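Local atomic coordinates of SusD-like carbohydrate binding protein BF1063 (Bacteroides fragilis NCTC 9343, PDB entry 3I4G), a protein that probably binds carbohydrates at the outer membrane, as a SusD-family lipoprotein that would capture glycans for uptake. Residues 265-270 with 370-375; 273-278 with 328-333. All coordinates share one frame; numbering follows the deposited sequence.

Contact 1. Residues 265-270 with 370-375; sequences GLPQHA and TPINDV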
# COMPACT_ATOMS: atom_id res chain seq x y z
N GLY A 265 -6.04 -11.45 9.65
CA GLY A 265 -5.92 -11.03 11.03
C GLY A 265 -5.86 -9.52 11.19
O GLY A 265 -5.61 -9.04 12.31
N LEU A 266 -6.07 -8.76 10.12
CA LEU A 266 -6.00 -7.31 10.19
C LEU A 266 -6.93 -6.76 11.27
O LEU A 266 -6.54 -5.86 12.00
CB LEU A 266 -6.28 -6.65 8.83
CG LEU A 266 -6.23 -5.13 8.82
CD1 LEU A 266 -4.84 -4.57 9.24
CD2 LEU A 266 -6.64 -4.63 7.43
N PRO A 267 -8.18 -7.26 11.41
CA PRO A 267 -9.02 -6.72 12.50
C PRO A 267 -8.42 -6.90 13.90
O PRO A 267 -8.42 -5.96 14.70
CB PRO A 267 -10.32 -7.49 12.33
CG PRO A 267 -10.33 -7.88 10.88
CD PRO A 267 -8.91 -8.26 10.62
N GLN A 268 -7.91 -8.09 14.20
CA GLN A 268 -7.29 -8.28 15.50
C GLN A 268 -6.18 -7.27 15.71
O GLN A 268 -5.98 -6.73 16.82
CB GLN A 268 -6.71 -9.69 15.58
CG GLN A 268 -5.90 -9.96 16.86
CD GLN A 268 -6.76 -10.00 18.09
OE1 GLN A 268 -7.26 -11.07 18.45
NE2 GLN A 268 -7.00 -8.84 18.70
N HIS A 269 -5.41 -7.03 14.67
CA HIS A 269 -4.29 -6.14 14.80
C HIS A 269 -4.61 -4.67 14.81
O HIS A 269 -3.93 -3.92 15.52
CB HIS A 269 -3.24 -6.37 13.67
CG HIS A 269 -1.95 -6.91 14.19
ND1 HIS A 269 -1.24 -7.91 13.56
CD2 HIS A 269 -1.23 -6.57 15.29
CE1 HIS A 269 -0.16 -8.19 14.27
NE2 HIS A 269 -0.12 -7.39 15.33
N ALA A 270 -5.61 -4.26 14.05
CA ALA A 270 -5.82 -2.83 13.78
C ALA A 270 -7.12 -2.21 14.28
O ALA A 270 -7.28 -1.00 14.16
CB ALA A 270 -5.66 -2.53 12.29
N THR A 370 -21.27 -5.05 9.36
CA THR A 370 -21.31 -6.51 9.24
C THR A 370 -20.50 -7.17 10.37
O THR A 370 -19.32 -6.85 10.54
CB THR A 370 -20.76 -6.92 7.88
OG1 THR A 370 -21.49 -6.25 6.86
CG2 THR A 370 -20.91 -8.41 7.67
N PRO A 371 -21.10 -8.05 11.15
CA PRO A 371 -20.32 -8.70 12.21
C PRO A 371 -19.11 -9.45 11.69
O PRO A 371 -19.09 -9.90 10.53
CB PRO A 371 -21.32 -9.70 12.82
CG PRO A 371 -22.66 -9.10 12.48
CD PRO A 371 -22.51 -8.47 11.17
N ILE A 372 -18.11 -9.57 12.55
CA ILE A 372 -16.91 -10.34 12.27
C ILE A 372 -16.93 -11.49 13.24
O ILE A 372 -16.87 -11.28 14.45
CB ILE A 372 -15.64 -9.51 12.49
CG1 ILE A 372 -15.59 -8.32 11.52
CG2 ILE A 372 -14.40 -10.39 12.29
CD1 ILE A 372 -14.45 -7.25 11.81
N ASN A 373 -16.99 -12.72 12.73
CA ASN A 373 -17.07 -13.84 13.63
C ASN A 373 -15.78 -14.05 14.42
O ASN A 373 -15.81 -14.39 15.60
CB ASN A 373 -17.44 -15.11 12.85
CG ASN A 373 -17.73 -16.28 13.77
OD1 ASN A 373 -18.58 -16.21 14.64
ND2 ASN A 373 -16.98 -17.36 13.58
N ASP A 374 -14.64 -13.87 13.76
CA ASP A 374 -13.33 -14.07 14.38
C ASP A 374 -12.39 -12.99 13.86
O ASP A 374 -11.97 -13.03 12.70
CB ASP A 374 -12.80 -15.47 14.08
CG ASP A 374 -11.50 -15.78 14.78
OD1 ASP A 374 -10.88 -14.90 15.38
OD2 ASP A 374 -11.09 -16.98 14.73
N VAL A 375 -12.04 -12.06 14.75
CA VAL A 375 -11.14 -10.97 14.34
C VAL A 375 -9.75 -11.45 13.94
O VAL A 375 -9.03 -10.69 13.28
CB VAL A 375 -11.03 -9.85 15.40
CG1 VAL A 375 -12.39 -9.16 15.54
CG2 VAL A 375 -10.48 -10.36 16.74
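Pro267 and Gln268, in the first turn of the short helix 266-270, pack against Val375, the last residue of a loop segment that runs ahead of strand 380-386 in this SusD-family fold. Gly265 is the N-cap residue of the helix, and a first-turn amide is used across the contact: Gln268 N donates to Val375 O over 3.0 Å. The bond is bent, 139° at the hydrogen, and the donor stands above the carbonyl plane, 47° out of it. The same oxygen lies against the proline ring, 3.6 Å from both Pro267 CB and Pro267 CD, and against Gln268 CB at 3.4 Å, so three aliphatic carbons of the helix lie close to the acceptor. Pro267 directs its CB at the loop, where it meets Val375 CB at 3.9 Å; Ile372 adds a looser touch through CD1, the end of its side chain. Gln268 and Val375 cross obliquely. With CG anti to the backbone N (chi1 174°) and a bend at chi2, the glutamine side chain passes beside the valine, and its amide oxygen is held by Gln376, the next residue of the loop. Contact 1 is therefore a largely buried helix-to-loop join, with one backbone bond set in apolar packing. The valine methyl CG2 lies 3.7 Å from Gln268 OE1.

Contact 2. Residues 273-278 with 328-333; sequences AKDGGW and AIFMGT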
# COMPACT_ATOMS: atom_id res chain seq x y z
N ALA A 273 -9.31 -1.32 21.13
CA ALA A 273 -9.69 -2.23 22.21
C ALA A 273 -11.19 -2.41 22.36
O ALA A 273 -11.63 -3.52 22.65
CB ALA A 273 -9.09 -1.72 23.53
N LYS A 274 -11.97 -1.37 22.17
CA LYS A 274 -13.44 -1.49 22.33
C LYS A 274 -14.04 -2.48 21.36
O LYS A 274 -15.13 -3.01 21.61
CB LYS A 274 -14.12 -0.12 22.20
CG LYS A 274 -14.24 0.40 20.77
CD LYS A 274 -14.77 1.85 20.74
CE LYS A 274 -15.04 2.31 19.35
NZ LYS A 274 -16.07 1.48 18.61
N ASP A 275 -13.36 -2.72 20.24
CA ASP A 275 -13.80 -3.67 19.23
C ASP A 275 -12.92 -4.92 19.16
O ASP A 275 -12.97 -5.66 18.19
CB ASP A 275 -13.90 -2.95 17.88
CG ASP A 275 -14.96 -1.89 17.90
OD1 ASP A 275 -16.11 -2.27 18.23
OD2 ASP A 275 -14.64 -0.71 17.62
N GLY A 276 -12.14 -5.14 20.21
CA GLY A 276 -11.36 -6.38 20.31
C GLY A 276 -9.99 -6.37 19.71
O GLY A 276 -9.35 -7.43 19.65
N GLY A 277 -9.48 -5.20 19.31
CA GLY A 277 -8.21 -5.16 18.60
C GLY A 277 -7.06 -4.57 19.37
O GLY A 277 -7.23 -4.04 20.46
N TRP A 278 -5.87 -4.62 18.76
CA TRP A 278 -4.61 -4.23 19.40
C TRP A 278 -4.09 -2.85 18.98
O TRP A 278 -3.00 -2.44 19.42
CB TRP A 278 -3.55 -5.31 19.14
CG TRP A 278 -3.91 -6.67 19.68
CD1 TRP A 278 -4.71 -6.94 20.77
CD2 TRP A 278 -3.42 -7.92 19.22
NE1 TRP A 278 -4.76 -8.31 20.98
CE2 TRP A 278 -3.99 -8.93 20.04
CE3 TRP A 278 -2.60 -8.29 18.15
CZ2 TRP A 278 -3.71 -10.30 19.84
CZ3 TRP A 278 -2.33 -9.65 17.97
CH2 TRP A 278 -2.91 -10.62 18.78
N ALA A 328 -15.44 10.11 17.51
CA ALA A 328 -16.03 9.53 16.31
C ALA A 328 -16.76 8.25 16.65
O ALA A 328 -16.42 7.59 17.62
CB ALA A 328 -14.93 9.26 15.24
N ILE A 329 -17.75 7.91 15.83
CA ILE A 329 -18.45 6.64 15.92
C ILE A 329 -17.79 5.66 14.96
O ILE A 329 -17.55 5.97 13.80
CB ILE A 329 -19.94 6.80 15.59
CG1 ILE A 329 -20.59 7.76 16.59
CG2 ILE A 329 -20.64 5.43 15.60
CD1 ILE A 329 -20.66 7.27 18.02
N PHE A 330 -17.52 4.46 15.46
CA PHE A 330 -16.94 3.36 14.69
C PHE A 330 -17.57 2.07 15.16
O PHE A 330 -17.57 1.78 16.35
CB PHE A 330 -15.42 3.33 14.86
CG PHE A 330 -14.76 2.22 14.10
CD1 PHE A 330 -14.52 2.30 12.74
CD2 PHE A 330 -14.42 1.06 14.75
CE1 PHE A 330 -13.93 1.23 12.07
CE2 PHE A 330 -13.80 0.02 14.06
CZ PHE A 330 -13.56 0.11 12.73
N MSE A 331 -18.09 1.30 14.23
CA MSE A 331 -18.79 0.06 14.59
C MSE A 331 -19.90 0.34 15.62
O MSE A 331 -20.14 -0.44 16.56
CB MSE A 331 -17.84 -1.06 15.05
CG MSE A 331 -17.06 -1.61 13.94
SE MSE A 331 -15.93 -3.10 14.52
CE MSE A 331 -15.36 -3.61 12.81
N GLY A 332 -20.57 1.47 15.46
CA GLY A 332 -21.74 1.78 16.25
C GLY A 332 -21.50 2.34 17.64
O GLY A 332 -22.46 2.59 18.36
N THR A 333 -20.25 2.47 18.06
CA THR A 333 -19.96 2.99 19.39
C THR A 333 -18.83 4.00 19.28
O THR A 333 -18.05 4.01 18.33
CB THR A 333 -19.60 1.86 20.40
OG1 THR A 333 -18.41 1.16 19.99
CG2 THR A 333 -20.78 0.85 20.54
O HOH W 1 -18.47 -1.15 18.66
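Lys274 and Asp275 reach from a surface loop to the beta hairpin of strands 329-330 and 333-334, whose type I' turn runs from Phe330 to Thr333. The hydrogen bonds converge on the ammonium group. Lys274 NZ lies 2.7 Å from both Phe330 O and Thr333 OG1, and 3.2 Å from Thr333 O. Both carbonyls also accept the hairpin's own amides, from the opposite face of each plane. A bend at chi4 (60°) carries NZ into this cluster. The salt bridge is local: Lys274 NZ meets Asp275 OD2 on its syn side at 2.8 Å, which ties the carboxylate to the same cluster and would partly offset the lysine charge. Four acceptors thus surround three N-H groups, and at least one hydrogen must be shared, probably with Thr333 O, where NZ stands 65° above the carbonyl plane. Packing completes the join. Asp275 OD2 sits at the edge of the Phe330 ring, in its plane, 3.4 Å from CD2, with carboxylate and ring planes 64° apart. The selenium of Met331, a selenomethionine, lies against the carboxylate carbon, 3.7 Å from Asp275 CG. A water adds a bridge, donating to Asp275 OD1 and Met331 O and accepting from Thr333 OG1 over 2.7 Å.

Overall arrangement
From the N terminus, the chain reaches helix 266-270, passes directly into the loop 273-278, makes the hairpin around 328-333 and returns at 370-375. Contact 2 closes an inner loop of some 50 residues, and contact 1 encloses it with a loop twice as long. Both lie on the same side of the chain's centre, with their own centres about 11 Å apart. The first segments are joined by a probable backbone hydrogen bond between Gln268 O and Trp278 N and by the edge-to-face rings of His269 and Trp278. The second segments meet where Ile372 CD1 packs on Met331 CE. Helix, surface loop, hairpin and the 370-375 loop thus form one continuous cluster.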